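Local atomic coordinates of Rho GTPase-activating protein 15 (Homo sapiens, PDB entry 3BYI), a protein that activates the GTPase activity of Rho-type small GTPases, including RAC1, and so converts them to the inactive GDP-bound state. Residues D88-V91 with V92-A95. Sequence-based numbering, arbitrary orientation.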
# COMPACT_ATOMS: atom_id res chain seq x y z
N ASP A 88 -14.00 -12.93 3.84
CA ASP A 88 -13.94 -12.29 2.52
C ASP A 88 -12.58 -11.60 2.39
O ASP A 88 -12.32 -10.63 3.07
CB ASP A 88 -15.14 -11.32 2.39
CG ASP A 88 -15.16 -10.56 1.08
OD1 ASP A 88 -14.36 -10.85 0.19
OD2 ASP A 88 -15.98 -9.64 0.96
N ILE A 89 -11.69 -12.17 1.57
CA ILE A 89 -10.32 -11.64 1.41
C ILE A 89 -10.32 -10.22 0.82
O ILE A 89 -9.29 -9.53 0.87
CB ILE A 89 -9.43 -12.57 0.56
CG1 ILE A 89 -7.95 -12.19 0.70
CG2 ILE A 89 -9.91 -12.61 -0.92
CD1 ILE A 89 -7.38 -12.33 2.08
N HIS A 90 -11.43 -9.80 0.24
CA HIS A 90 -11.52 -8.43 -0.26
C HIS A 90 -11.63 -7.37 0.86
O HIS A 90 -11.30 -6.21 0.65
CB HIS A 90 -12.70 -8.30 -1.22
CG HIS A 90 -12.62 -9.20 -2.41
ND1 HIS A 90 -11.55 -9.16 -3.28
CD2 HIS A 90 -13.47 -10.15 -2.88
CE1 HIS A 90 -11.76 -10.04 -4.25
NE2 HIS A 90 -12.91 -10.65 -4.03
N VAL A 91 -12.11 -7.77 2.04
CA VAL A 91 -12.04 -6.92 3.23
C VAL A 91 -10.56 -6.68 3.64
O VAL A 91 -10.19 -5.58 4.06
CB VAL A 91 -12.88 -7.51 4.44
CG1 VAL A 91 -12.57 -6.77 5.76
CG2 VAL A 91 -14.36 -7.49 4.14
N VAL A 92 -9.72 -7.70 3.47
CA VAL A 92 -8.28 -7.63 3.81
C VAL A 92 -7.56 -6.74 2.82
O VAL A 92 -6.81 -5.83 3.21
CB VAL A 92 -7.66 -9.05 3.89
CG1 VAL A 92 -6.14 -9.00 4.04
CG2 VAL A 92 -8.32 -9.84 5.01
N THR A 93 -7.80 -6.97 1.53
CA THR A 93 -7.18 -6.12 0.52
C THR A 93 -7.63 -4.68 0.69
O THR A 93 -6.82 -3.79 0.57
CB THR A 93 -7.51 -6.53 -0.91
OG1 THR A 93 -8.92 -6.44 -1.07
CG2 THR A 93 -6.98 -7.96 -1.25
N GLY A 94 -8.93 -4.47 0.94
CA GLY A 94 -9.47 -3.13 1.17
C GLY A 94 -8.87 -2.42 2.36
O GLY A 94 -8.60 -1.24 2.31
N ALA A 95 -8.62 -3.16 3.43
CA ALA A 95 -8.05 -2.60 4.64
C ALA A 95 -6.58 -2.27 4.43
O ALA A 95 -6.09 -1.24 4.89
CB ALA A 95 -8.27 -3.59 5.86
O HOH W 1 -9.88 -7.21 -3.46
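T93 and H90 meet at the first turn of helix 89-102, a helix of the all-helical RhoGAP domain. The T93 hydroxyl turns back on its own helix. OG1 sits between the backbone N and the carbonyl carbon of T93 (chi1 61°), which brings it 2.9 Å from H90 O and lets it donate there. H90 O also accepts the helical bond from G94 N at 3.0 Å. Two donors thus grip this backbone oxygen, both standing above its carbonyl plane and on one face of it.

A water joins the two side chains. The water oxygen lies in the plane of the H90 ring, at the ring edge, 2.6 Å from H90 ND1. It donates to T93 OG1, so the threonine hydroxyl gives one bond and receives another. The bridge probably helps to fix the rotation of the ring. H90 also touches V53 and V59, and its side chain is about 7 Å from that of R58, the predicted arginine finger.

I89 and V92 make the apolar contact between the two segments. Their side chains lie at a slant to each other, and I89 CD1 comes 3.8 Å from V92 CB. CD1 also lies near both V92 methyls. I89 carries CG1 anti to its backbone N (chi1 -166°), beside the carbonyl carbon, and the further bend at chi2 brings CD1 against V92. I89 and T93 also pack on V46 of helix 37-49, while V91 touches I66 and L69 of helix 63-74.

D88 is the N-cap. D88 OD1 accepts from H90 N at 3.1 Å, and this N-H arrives from above the carboxylate plane, 58° out of it.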